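Local structure of acetyl-CoA acetyltransferase A (Ascaris suum, 6BJA) at residues 10-15 / 276-281; 18-23 / 202-207; 62-67 / 121-126; 319-324 / 362-367. The protein probably interconverts acetyl-CoA and acetoacetyl-CoA by acetyl transfer, as a coenzyme A-binding thiolase of lipid metabolism. All coordinates share one frame; numbering follows the deposited sequence.

Contact 1: residues 10-15 / 276-281; sequences DVYILS and LKPIAK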
loop_
_atom_site.group_PDB
_atom_site.type_symbol
_atom_site.label_atom_id
_atom_site.label_comp_id
_atom_site.label_asym_id
_atom_site.label_seq_id
_atom_site.Cartn_x
_atom_site.Cartn_y
_atom_site.Cartn_z
ATOM N N ASP A 10 -1.797 25.301 45.105
ATOM C CA ASP A 10 -3.108 24.827 44.720
ATOM C C ASP A 10 -3.220 24.927 43.208
ATOM O O ASP A 10 -2.513 25.713 42.589
ATOM C CB ASP A 10 -4.204 25.651 45.382
ATOM C CG ASP A 10 -4.279 25.437 46.873
ATOM O OD1 ASP A 10 -3.596 24.527 47.385
ATOM O OD2 ASP A 10 -5.033 26.180 47.529
ATOM N N VAL A 11 -4.125 24.143 42.631
ATOM C CA VAL A 11 -4.288 24.066 41.185
ATOM C C VAL A 11 -5.652 24.581 40.751
ATOM O O VAL A 11 -6.683 24.039 41.137
ATOM C CB VAL A 11 -4.122 22.614 40.706
ATOM C CG1 VAL A 11 -4.308 22.493 39.207
ATOM C CG2 VAL A 11 -2.750 22.083 41.098
ATOM N N TYR A 12 -5.647 25.642 39.950
ATOM C CA TYR A 12 -6.895 26.211 39.442
ATOM C C TYR A 12 -7.038 26.020 37.949
ATOM O O TYR A 12 -6.050 25.985 37.222
ATOM C CB TYR A 12 -6.971 27.697 39.773
ATOM C CG TYR A 12 -7.114 27.950 41.247
ATOM C CD1 TYR A 12 -5.990 28.105 42.045
ATOM C CD2 TYR A 12 -8.364 28.024 41.843
ATOM C CE1 TYR A 12 -6.108 28.337 43.405
ATOM C CE2 TYR A 12 -8.495 28.244 43.199
ATOM C CZ TYR A 12 -7.359 28.404 43.973
ATOM O OH TYR A 12 -7.486 28.623 45.320
ATOM N N ILE A 13 -8.287 25.880 37.510
ATOM C CA ILE A 13 -8.637 25.881 36.099
ATOM C C ILE A 13 -9.039 27.301 35.722
ATOM O O ILE A 13 -9.997 27.820 36.280
ATOM C CB ILE A 13 -9.798 24.906 35.825
ATOM C CG1 ILE A 13 -9.351 23.473 36.126
ATOM C CG2 ILE A 13 -10.274 25.012 34.389
ATOM C CD1 ILE A 13 -10.451 22.443 36.140
ATOM N N LEU A 14 -8.315 27.919 34.799
ATOM C CA LEU A 14 -8.638 29.281 34.357
ATOM C C LEU A 14 -9.601 29.280 33.189
ATOM O O LEU A 14 -10.395 30.213 33.042
ATOM C CB LEU A 14 -7.385 30.031 33.959
ATOM C CG LEU A 14 -6.322 30.206 35.042
ATOM C CD1 LEU A 14 -5.213 31.113 34.529
ATOM C CD2 LEU A 14 -6.927 30.768 36.327
ATOM N N SER A 15 -9.533 28.238 32.364
ATOM C CA SER A 15 -10.347 28.131 31.173
ATOM C C SER A 15 -10.484 26.676 30.788
ATOM O O SER A 15 -9.633 25.855 31.143
ATOM C CB SER A 15 -9.749 28.925 30.016
ATOM O OG SER A 15 -8.468 28.429 29.671
ATOM N N LEU A 276 -6.819 37.102 39.383
ATOM C CA LEU A 276 -7.629 36.297 38.480
ATOM C C LEU A 276 -8.877 35.732 39.133
ATOM O O LEU A 276 -8.967 35.617 40.357
ATOM C CB LEU A 276 -6.799 35.140 37.917
ATOM C CG LEU A 276 -5.494 35.526 37.242
ATOM C CD1 LEU A 276 -4.785 34.294 36.705
ATOM C CD2 LEU A 276 -5.730 36.548 36.121
ATOM N N LYS A 277 -9.831 35.369 38.277
ATOM C CA LYS A 277 -11.079 34.741 38.660
ATOM C C LYS A 277 -11.162 33.354 38.045
ATOM O O LYS A 277 -11.871 33.145 37.063
ATOM C CB LYS A 277 -12.275 35.574 38.193
ATOM C CG LYS A 277 -12.552 36.814 39.043
ATOM C CD LYS A 277 -13.929 37.435 38.720
ATOM C CE LYS A 277 -15.040 36.372 38.657
ATOM N NZ LYS A 277 -16.413 36.930 38.764
ATOM N N PRO A 278 -10.427 32.398 38.614
ATOM C CA PRO A 278 -10.496 31.045 38.058
ATOM C C PRO A 278 -11.910 30.481 38.078
ATOM O O PRO A 278 -12.711 30.847 38.947
ATOM C CB PRO A 278 -9.586 30.240 38.982
ATOM C CG PRO A 278 -9.487 31.035 40.234
ATOM C CD PRO A 278 -9.585 32.465 39.817
ATOM N N ILE A 279 -12.224 29.585 37.148
ATOM C CA ILE A 279 -13.570 29.038 37.099
ATOM C C ILE A 279 -13.733 27.770 37.933
ATOM O O ILE A 279 -14.840 27.460 38.368
ATOM C CB ILE A 279 -14.019 28.799 35.645
ATOM C CG1 ILE A 279 -13.142 27.773 34.921
ATOM C CG2 ILE A 279 -14.033 30.148 34.915
ATOM C CD1 ILE A 279 -13.618 27.495 33.493
ATOM N N ALA A 280 -12.641 27.067 38.213
ATOM C CA ALA A 280 -12.731 25.883 39.046
ATOM C C ALA A 280 -11.389 25.606 39.708
ATOM O O ALA A 280 -10.364 26.179 39.347
ATOM C CB ALA A 280 -13.178 24.693 38.219
ATOM N N LYS A 281 -11.417 24.714 40.689
ATOM C CA LYS A 281 -10.234 24.291 41.416
ATOM C C LYS A 281 -10.107 22.776 41.299
ATOM O O LYS A 281 -11.098 22.067 41.420
ATOM C CB LYS A 281 -10.353 24.722 42.882
ATOM C CG LYS A 281 -9.120 24.502 43.701
ATOM C CD LYS A 281 -9.275 25.086 45.090
ATOM C CE LYS A 281 -7.956 25.045 45.850
ATOM N NZ LYS A 281 -8.036 25.718 47.179
HETATM O O HOH W 1 -10.110 28.305 46.479
HETATM O O HOH W 2 -10.338 32.264 34.821
#

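Contact 2: residues 18-23 / 202-207; sequences RTPIAS and KEVVPV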
loop_
_atom_site.group_PDB
_atom_site.type_symbol
_atom_site.label_atom_id
_atom_site.label_comp_id
_atom_site.label_asym_id
_atom_site.label_seq_id
_atom_site.Cartn_x
_atom_site.Cartn_y
_atom_site.Cartn_z
ATOM N N ARG A 18 -13.750 23.439 24.218
ATOM C CA ARG A 18 -13.658 22.309 23.305
ATOM C C ARG A 18 -14.188 22.661 21.924
ATOM O O ARG A 18 -14.998 23.543 21.787
ATOM C CB ARG A 18 -14.442 21.128 23.870
ATOM C CG ARG A 18 -15.963 21.337 23.901
ATOM C CD ARG A 18 -16.649 20.090 24.378
ATOM N NE ARG A 18 -18.113 20.085 24.327
ATOM C CZ ARG A 18 -18.842 19.701 23.287
ATOM N NH1 ARG A 18 -18.280 19.382 22.137
ATOM N NH2 ARG A 18 -20.167 19.625 23.402
ATOM N N THR A 19 -13.724 21.963 20.901
ATOM C CA THR A 19 -14.366 22.018 19.607
ATOM C C THR A 19 -15.688 21.279 19.678
ATOM O O THR A 19 -15.897 20.434 20.556
ATOM C CB THR A 19 -13.506 21.378 18.505
ATOM O OG1 THR A 19 -13.420 19.965 18.752
ATOM C CG2 THR A 19 -12.127 21.989 18.429
ATOM N N PRO A 20 -16.599 21.570 18.744
ATOM C CA PRO A 20 -17.647 20.597 18.479
ATOM C C PRO A 20 -16.973 19.299 18.066
ATOM O O PRO A 20 -15.841 19.307 17.546
ATOM C CB PRO A 20 -18.429 21.192 17.316
ATOM C CG PRO A 20 -17.933 22.625 17.206
ATOM C CD PRO A 20 -16.523 22.569 17.686
ATOM N N ILE A 21 -17.670 18.199 18.270
ATOM C CA ILE A 21 -17.144 16.884 17.926
ATOM C C ILE A 21 -17.760 16.463 16.598
ATOM O O ILE A 21 -18.983 16.440 16.466
ATOM C CB ILE A 21 -17.446 15.862 19.024
ATOM C CG1 ILE A 21 -16.756 16.265 20.336
ATOM C CG2 ILE A 21 -17.018 14.490 18.584
ATOM C CD1 ILE A 21 -17.249 15.506 21.544
ATOM N N ALA A 22 -16.928 16.169 15.602
ATOM C CA ALA A 22 -17.419 15.823 14.271
ATOM C C ALA A 22 -17.402 14.314 14.053
ATOM O O ALA A 22 -16.640 13.572 14.698
ATOM C CB ALA A 22 -16.602 16.528 13.184
ATOM N N SER A 23 -18.284 13.859 13.170
ATOM C CA SER A 23 -18.329 12.460 12.786
ATOM C C SER A 23 -17.119 12.040 11.950
ATOM O O SER A 23 -16.373 12.850 11.409
ATOM C CB SER A 23 -19.604 12.169 12.010
ATOM O OG SER A 23 -20.719 12.455 12.832
ATOM N N LYS A 202 -21.182 27.871 26.650
ATOM C CA LYS A 202 -20.021 28.409 27.382
ATOM C C LYS A 202 -18.718 27.745 26.993
ATOM O O LYS A 202 -17.653 28.325 27.196
ATOM C CB LYS A 202 -20.180 28.252 28.894
ATOM C CG LYS A 202 -21.388 29.022 29.449
ATOM C CD LYS A 202 -21.480 28.929 30.967
ATOM C CE LYS A 202 -21.825 27.526 31.423
ATOM N NZ LYS A 202 -21.985 27.462 32.928
ATOM N N GLU A 203 -18.800 26.519 26.484
ATOM C CA GLU A 203 -17.611 25.690 26.300
ATOM C C GLU A 203 -17.177 25.449 24.869
ATOM O O GLU A 203 -16.005 25.161 24.632
ATOM C CB GLU A 203 -17.840 24.325 26.970
ATOM C CG GLU A 203 -18.758 23.348 26.233
ATOM C CD GLU A 203 -19.204 22.223 27.147
ATOM O OE1 GLU A 203 -18.944 21.014 26.842
ATOM O OE2 GLU A 203 -19.839 22.552 28.184
ATOM N N VAL A 204 -18.109 25.493 23.924
ATOM C CA VAL A 204 -17.794 25.154 22.538
ATOM C C VAL A 204 -17.244 26.342 21.789
ATOM O O VAL A 204 -17.818 27.449 21.846
ATOM C CB VAL A 204 -19.040 24.593 21.794
ATOM C CG1 VAL A 204 -18.749 24.398 20.317
ATOM C CG2 VAL A 204 -19.425 23.249 22.373
ATOM N N VAL A 205 -16.153 26.118 21.073
ATOM C CA VAL A 205 -15.566 27.146 20.229
ATOM C C VAL A 205 -15.728 26.696 18.777
ATOM O O VAL A 205 -15.448 25.543 18.429
ATOM C CB VAL A 205 -14.108 27.396 20.638
ATOM C CG1 VAL A 205 -14.076 27.683 22.123
ATOM C CG2 VAL A 205 -13.266 26.219 20.367
ATOM N N PRO A 206 -16.235 27.585 17.916
ATOM C CA PRO A 206 -16.495 27.141 16.549
ATOM C C PRO A 206 -15.217 26.926 15.770
ATOM O O PRO A 206 -14.222 27.615 16.028
ATOM C CB PRO A 206 -17.303 28.299 15.957
ATOM C CG PRO A 206 -16.841 29.491 16.725
ATOM C CD PRO A 206 -16.660 28.984 18.133
ATOM N N VAL A 207 -15.261 25.990 14.825
ATOM C CA VAL A 207 -14.097 25.630 14.018
ATOM C C VAL A 207 -14.339 26.004 12.573
ATOM O O VAL A 207 -15.240 25.493 11.911
ATOM C CB VAL A 207 -13.766 24.117 14.111
ATOM C CG1 VAL A 207 -12.569 23.786 13.225
ATOM C CG2 VAL A 207 -13.524 23.731 15.555
#

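Contact 3: residues 62-67 / 121-126; sequences NVLSAG and GSESMS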
loop_
_atom_site.group_PDB
_atom_site.type_symbol
_atom_site.label_atom_id
_atom_site.label_comp_id
_atom_site.label_asym_id
_atom_site.label_seq_id
_atom_site.Cartn_x
_atom_site.Cartn_y
_atom_site.Cartn_z
ATOM N N ASN A 62 -2.991 12.239 22.883
ATOM C CA ASN A 62 -3.237 11.811 21.512
ATOM C C ASN A 62 -2.903 10.344 21.404
ATOM O O ASN A 62 -1.874 9.921 21.903
ATOM C CB ASN A 62 -2.388 12.620 20.518
ATOM C CG ASN A 62 -2.553 12.148 19.092
ATOM O OD1 ASN A 62 -1.702 11.426 18.546
ATOM N ND2 ASN A 62 -3.641 12.566 18.461
ATOM N N VAL A 63 -3.786 9.571 20.786
ATOM C CA VAL A 63 -3.597 8.135 20.646
ATOM C C VAL A 63 -3.043 7.751 19.269
ATOM O O VAL A 63 -2.051 7.022 19.181
ATOM C CB VAL A 63 -4.920 7.395 20.904
ATOM C CG1 VAL A 63 -4.715 5.877 20.794
ATOM C CG2 VAL A 63 -5.475 7.790 22.266
ATOM N N LEU A 64 -3.692 8.211 18.199
ATOM C CA LEU A 64 -3.345 7.782 16.856
ATOM C C LEU A 64 -2.408 8.813 16.250
ATOM O O LEU A 64 -2.797 9.669 15.447
ATOM C CB LEU A 64 -4.609 7.575 16.020
ATOM C CG LEU A 64 -5.566 6.562 16.657
ATOM C CD1 LEU A 64 -6.934 6.655 16.054
ATOM C CD2 LEU A 64 -5.006 5.146 16.543
ATOM N N SER A 65 -1.147 8.692 16.646
ATOM C CA SER A 65 -0.157 9.708 16.310
ATOM C C SER A 65 0.493 9.472 14.952
ATOM O O SER A 65 1.317 10.281 14.519
ATOM C CB SER A 65 0.908 9.746 17.393
ATOM O OG SER A 65 1.610 8.513 17.433
ATOM N N ALA A 66 0.159 8.369 14.281
ATOM C CA ALA A 66 0.839 8.045 13.016
ATOM C C ALA A 66 0.596 9.078 11.918
ATOM O O ALA A 66 -0.552 9.407 11.572
ATOM C CB ALA A 66 0.421 6.672 12.520
ATOM N N GLY A 67 1.699 9.545 11.339
ATOM C CA GLY A 67 1.653 10.433 10.194
ATOM C C GLY A 67 1.559 11.891 10.557
ATOM O O GLY A 67 1.521 12.742 9.670
ATOM N N GLY A 121 -6.269 17.615 24.796
ATOM C CA GLY A 121 -6.293 16.410 24.001
ATOM C C GLY A 121 -6.836 16.756 22.636
ATOM O O GLY A 121 -7.660 17.661 22.498
ATOM N N SER A 122 -6.363 16.026 21.634
ATOM C CA SER A 122 -6.795 16.200 20.260
ATOM C C SER A 122 -6.715 14.886 19.526
ATOM O O SER A 122 -5.732 14.156 19.647
ATOM C CB SER A 122 -5.937 17.218 19.520
ATOM O OG SER A 122 -6.522 17.510 18.252
ATOM N N GLU A 123 -7.742 14.587 18.747
ATOM C CA GLU A 123 -7.741 13.364 17.978
ATOM C C GLU A 123 -8.464 13.577 16.674
ATOM O O GLU A 123 -9.582 14.105 16.652
ATOM C CB GLU A 123 -8.395 12.221 18.761
ATOM C CG GLU A 123 -8.030 10.846 18.219
ATOM C CD GLU A 123 -6.648 10.382 18.685
ATOM O OE1 GLU A 123 -6.432 10.358 19.920
ATOM O OE2 GLU A 123 -5.803 10.016 17.832
ATOM N N SER A 124 -7.809 13.192 15.582
ATOM C CA SER A 124 -8.441 13.172 14.274
ATOM C C SER A 124 -8.479 11.734 13.804
ATOM O O SER A 124 -7.558 11.256 13.129
ATOM C CB SER A 124 -7.690 14.025 13.271
ATOM O OG SER A 124 -8.334 14.005 12.008
ATOM N N MET A 125 -9.545 11.039 14.151
ATOM C CA MET A 125 -9.634 9.652 13.769
ATOM C C MET A 125 -9.878 9.531 12.264
ATOM O O MET A 125 -9.500 8.535 11.641
ATOM C CB MET A 125 -10.700 8.961 14.608
ATOM C CG MET A 125 -10.371 9.042 16.089
ATOM S SD MET A 125 -11.524 8.269 17.250
ATOM C CE MET A 125 -11.119 6.506 17.101
ATOM N N SER A 126 -10.432 10.586 11.665
ATOM C CA SER A 126 -10.596 10.648 10.220
ATOM C C SER A 126 -9.296 10.494 9.453
ATOM O O SER A 126 -9.304 10.068 8.306
ATOM C CB SER A 126 -11.222 11.976 9.820
ATOM O OG SER A 126 -12.565 12.067 10.279
HETATM O O HOH W 3 -5.297 11.893 15.920
#

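Contact 4: residues 319-324 / 362-367; sequences LWEINE and ARIVVT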
loop_
_atom_site.group_PDB
_atom_site.type_symbol
_atom_site.label_atom_id
_atom_site.label_comp_id
_atom_site.label_asym_id
_atom_site.label_seq_id
_atom_site.Cartn_x
_atom_site.Cartn_y
_atom_site.Cartn_z
ATOM N N LEU A 319 -22.495 16.604 40.429
ATOM C CA LEU A 319 -22.549 16.108 39.062
ATOM C C LEU A 319 -21.397 15.177 38.773
ATOM O O LEU A 319 -20.304 15.364 39.293
ATOM C CB LEU A 319 -22.492 17.246 38.047
ATOM C CG LEU A 319 -23.700 18.163 37.961
ATOM C CD1 LEU A 319 -23.362 19.269 36.951
ATOM C CD2 LEU A 319 -24.963 17.436 37.561
ATOM N N TRP A 320 -21.668 14.236 37.884
ATOM C CA TRP A 320 -20.707 13.236 37.442
ATOM C C TRP A 320 -20.591 13.271 35.942
ATOM O O TRP A 320 -21.594 13.425 35.248
ATOM C CB TRP A 320 -21.138 11.827 37.867
ATOM C CG TRP A 320 -21.329 11.667 39.311
ATOM C CD1 TRP A 320 -22.450 11.979 40.020
ATOM C CD2 TRP A 320 -20.396 11.124 40.250
ATOM N NE1 TRP A 320 -22.265 11.686 41.347
ATOM C CE2 TRP A 320 -21.011 11.173 41.518
ATOM C CE3 TRP A 320 -19.088 10.640 40.144
ATOM C CZ2 TRP A 320 -20.364 10.711 42.669
ATOM C CZ3 TRP A 320 -18.456 10.192 41.285
ATOM C CH2 TRP A 320 -19.086 10.251 42.531
ATOM N N GLU A 321 -19.355 13.110 35.447
ATOM C CA GLU A 321 -19.124 12.759 34.057
ATOM C C GLU A 321 -18.417 11.421 34.026
ATOM O O GLU A 321 -17.302 11.306 34.560
ATOM C CB GLU A 321 -18.277 13.800 33.322
ATOM C CG GLU A 321 -19.009 15.065 32.961
ATOM C CD GLU A 321 -19.990 14.909 31.807
ATOM O OE1 GLU A 321 -19.661 14.249 30.802
ATOM O OE2 GLU A 321 -21.091 15.484 31.880
ATOM N N ILE A 322 -19.046 10.434 33.405
ATOM C CA ILE A 322 -18.408 9.130 33.168
ATOM C C ILE A 322 -18.337 8.952 31.671
ATOM O O ILE A 322 -19.346 8.972 30.984
ATOM C CB ILE A 322 -19.165 7.922 33.833
ATOM C CG1 ILE A 322 -18.553 6.586 33.419
ATOM C CG2 ILE A 322 -20.652 7.910 33.479
ATOM C CD1 ILE A 322 -17.136 6.398 33.877
ATOM N N ASN A 323 -17.130 8.842 31.124
ATOM C CA ASN A 323 -17.044 8.795 29.679
ATOM C C ASN A 323 -17.710 7.529 29.163
ATOM O O ASN A 323 -17.425 6.419 29.636
ATOM C CB ASN A 323 -15.596 8.880 29.185
ATOM C CG ASN A 323 -15.517 9.045 27.672
ATOM O OD1 ASN A 323 -14.880 8.252 26.966
ATOM N ND2 ASN A 323 -16.171 10.058 27.173
ATOM N N GLU A 324 -18.582 7.705 28.179
ATOM C CA GLU A 324 -19.416 6.603 27.676
ATOM C C GLU A 324 -18.740 5.873 26.532
ATOM O O GLU A 324 -19.178 5.979 25.387
ATOM C CB GLU A 324 -20.785 7.110 27.210
ATOM C CG GLU A 324 -21.543 7.826 28.276
ATOM C CD GLU A 324 -22.892 8.341 27.805
ATOM O OE1 GLU A 324 -23.144 8.425 26.574
ATOM O OE2 GLU A 324 -23.672 8.712 28.696
ATOM N N ALA A 362 -10.029 15.278 28.469
ATOM C CA ALA A 362 -10.205 16.707 28.693
ATOM C C ALA A 362 -11.629 17.168 28.345
ATOM O O ALA A 362 -12.176 18.067 28.987
ATOM C CB ALA A 362 -9.199 17.475 27.887
ATOM N N ARG A 363 -12.228 16.539 27.348
ATOM C CA ARG A 363 -13.551 16.943 26.893
ATOM C C ARG A 363 -14.558 16.758 28.037
ATOM O O ARG A 363 -15.380 17.645 28.281
ATOM C CB ARG A 363 -13.969 16.152 25.648
ATOM C CG ARG A 363 -15.037 16.816 24.762
ATOM C CD ARG A 363 -16.446 16.712 25.332
ATOM N NE ARG A 363 -16.878 15.311 25.452
ATOM C CZ ARG A 363 -17.887 14.908 26.216
ATOM N NH1 ARG A 363 -18.547 15.764 26.979
ATOM N NH2 ARG A 363 -18.213 13.631 26.229
ATOM N N ILE A 364 -14.497 15.641 28.766
ATOM C CA ILE A 364 -15.468 15.475 29.849
ATOM C C ILE A 364 -15.184 16.389 31.043
ATOM O O ILE A 364 -16.109 16.816 31.732
ATOM C CB ILE A 364 -15.587 14.008 30.336
ATOM C CG1 ILE A 364 -14.308 13.483 31.005
ATOM C CG2 ILE A 364 -16.014 13.133 29.164
ATOM C CD1 ILE A 364 -14.504 12.126 31.773
ATOM N N VAL A 365 -13.931 16.766 31.256
ATOM C CA VAL A 365 -13.630 17.770 32.274
ATOM C C VAL A 365 -14.212 19.131 31.877
ATOM O O VAL A 365 -14.788 19.846 32.710
ATOM C CB VAL A 365 -12.120 17.897 32.518
ATOM C CG1 VAL A 365 -11.803 19.073 33.423
ATOM C CG2 VAL A 365 -11.566 16.602 33.121
ATOM N N VAL A 366 -14.059 19.509 30.606
ATOM C CA VAL A 366 -14.652 20.744 30.105
ATOM C C VAL A 366 -16.168 20.741 30.309
ATOM O O VAL A 366 -16.722 21.693 30.852
ATOM C CB VAL A 366 -14.303 20.966 28.610
ATOM C CG1 VAL A 366 -15.116 22.122 28.036
ATOM C CG2 VAL A 366 -12.814 21.217 28.453
ATOM N N THR A 367 -16.848 19.674 29.902
ATOM C CA THR A 367 -18.291 19.596 30.056
ATOM C C THR A 367 -18.702 19.630 31.524
ATOM O O THR A 367 -19.680 20.329 31.892
ATOM C CB THR A 367 -18.805 18.350 29.360
ATOM O OG1 THR A 367 -18.525 18.490 27.958
ATOM C CG2 THR A 367 -20.302 18.163 29.557
HETATM O O HOH W 4 -20.365 14.221 28.397
#

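Contact 1: residues 10-15 / 276-281
The ring of Tyr12 is met obliquely by the Lys281 side chain, whose CG makes an off-centre CH-pi contact 4.3 Å from the ring centroid and 28° off the normal. Pro278 CG reaches the ring obliquely at CD2 (3.6 Å), while Ala280 O sits at the ring edge, near its plane. A water lies in the plane at the hydroxyl end, 2.9 Å from Tyr12 OH. With CG of Lys281 anti to the backbone N (chi1 -172°) and the rest of the chain extended, the ammonium passes beyond the ring to a salt bridge in which NZ meets Asp10 OD2 at 3.1 Å, from above the carboxylate plane. Asp10 is exposed, so solvent probably weakens this attraction.

Beneath these side chains runs an antiparallel pairing that sets strand 11-23, from the N-terminal half of the thiolase fold, against strand 280-289 of the C-terminal half. It opens with a classic beta bulge: Ile279 and Ala280 both face Ile13, whose carbonyl O takes Ile279 N at 3.0 Å and, weakly, Ala280 N, while Ile13 N donates to Ala280 O at 2.8 Å. On the sheet face that carries Ile13, its CG2 rests on Ile279 CG1, and Val369 of helix 357-371 covers both side chains. Leu14 instead sends CD2 to Pro278 CB and CD1 to Leu276 CD1, the latter pair 3.9 Å apart and also touched by Leu50.

Contact 2: residues 18-23 / 202-207
Arg18 and Val204 form a single backbone bridge that ties strand 11-23 of the thiolase N-terminal domain to the otherwise irregular connection following helix 177-197. Two hydrogen bonds make it, Arg18 N to Glu203 O and Val205 N to Arg18 O, each 2.9 Å long. Between them Val204 CA adds a CA-H...O contact to Arg18 O.

The ionic part is a buried salt bridge. Arg18 NE donates to Glu203 OE1 at 2.8 Å, with the oxygen lying in the guanidinium plane and offering its anti lone pair; the carboxylate is turned 81° from that plane, so the two groups meet through one N-H rather than side by side. Each has further partners: Arg18 NH1 pairs with Asp222 and the guanidinium makes a cation-pi contact with Phe200, while Glu203 OE1 is also bonded to Thr367 OG1. Such a network would be expected to keep both groups charged and the guanidinium fixed in its rotation.

Apolar contacts fill in around this. Val204 uses both methyls: CG2 sits over the centre of one guanidinium face, 3.7 Å above the plane, and CG1 reaches Pro20 CG. Farther along, Thr19 CG2 meets Val207 CG2 at 3.6 Å. The Pro20 ring also presses CD to within 3.2 Å of Val205 O, a buried carbonyl oxygen with no hydrogen-bonding partner in the model.

Contact 3: residues 62-67 / 121-126
Glu123 holds the backbone of the loop 62-67 with both oxygens of its carboxylate: OE1 takes Val63 N at 2.9 Å and OE2 takes Leu64 N at 2.8 Å. In the thiolase fold this loop leads from strand 57-61 to helix 72-79, and Glu123 stands near the end of the neighbouring strand 116-124, so the side chain fastens a loop beyond the sheet to a strand within it. Both N-H groups come in on the syn side, the first on the lone pair of OE1 and the second 20° out of the plane, so that the carboxylate is bidentate toward two consecutive amides.

The next shell fixes that carboxylate. CG lies anti to the backbone N and the chain bends at chi2 (80°), which turns the acid toward the loop. A water donates to OE2 at 2.7 Å, accepts from Ser124 N and from Asn62 ND2, and gives a weak bond to Leu64 O. Gly358 N adds a second donor to OE1; so many donors around one group are consistent with an ionised Glu123. Asn62 ND2 also makes a nearly straight bond of 2.9 Å (172°) to Ser122 O, which lies in the amide plane.

The loop itself is shaped by an inverse gamma turn centred on Leu64; farther out, Gly67 is hydrogen-bonded to Asp151 and Arg150 of the second subunit. The side chain of Met125 lies about 6 Å from bound coenzyme A and brings its CG to 4.2 Å from Leu64 CD1.

Contact 4: residues 319-324 / 362-367
Glu321 leaves its strand with CG beside the backbone N (chi1 -75°) and bends again at chi2 (-74°), which runs its CG past Ile364 of the facing helix and carries the carboxylate on to Thr367. The two side chains of Glu321 and Ile364 slide past each other in opposite directions, CB to CB at 4.0 Å, and Glu321 CG also reaches Ile364 O. Thr367 presents its methyl, with CG2 3.6 Å from Glu321 OE2; its hydroxyl takes a bond from Arg363 NH1 at 2.9 Å and another links it to Glu203. The same Arg363 NH1 donates to a water lying next to Glu321 OE1, although the water-carboxylate approach is so short that its bonding is doubtful. Glu321 OE1 and Arg363 NH1 are 4.3 Å apart, beyond a salt bridge, yet their opposite charges would still attract.

Ile364 CG2 serves two neighbours: it sits over one face of the Arg363 guanidinium, toward the rim, and touches Asn323 ND2 at 3.7 Å. The axes of strand 319-322 and the helical segment 362-367, part of helix 357-371, approach to 8.7 Å and run nearly antiparallel at 162°, an alpha/beta layer of the thiolase C-terminal domain. Where the strand ends, Asn323 adjoins His355, the predicted proton acceptor, and begins the Asn-Glu-Ala-Phe motif, whose asparagine in related thiolases holds a water in an oxyanion hole.

In the fold
The four contacts show one fold secured by different chemistry at different depths. Contact 1, its centre about 20 Å from that of the chain, is partly buried, with its ion pair at the surface; contacts 2, 3 and 4 are buried, and the centre of contact 4 lies about 7 Å from the chain centre. Contacts 1 and 2 use successive parts of strand 11-23, the first in true sheet pairing, the second in a single bridge. Contacts 2 and 4 meet directly, Arg18 packing on Arg363, and so link the N- and C-terminal domains. Charge serves each differently: a direct pair in contacts 1 and 2, a carboxylate holding backbone amides in contact 3, and a separated pair over apolar packing in contact 4.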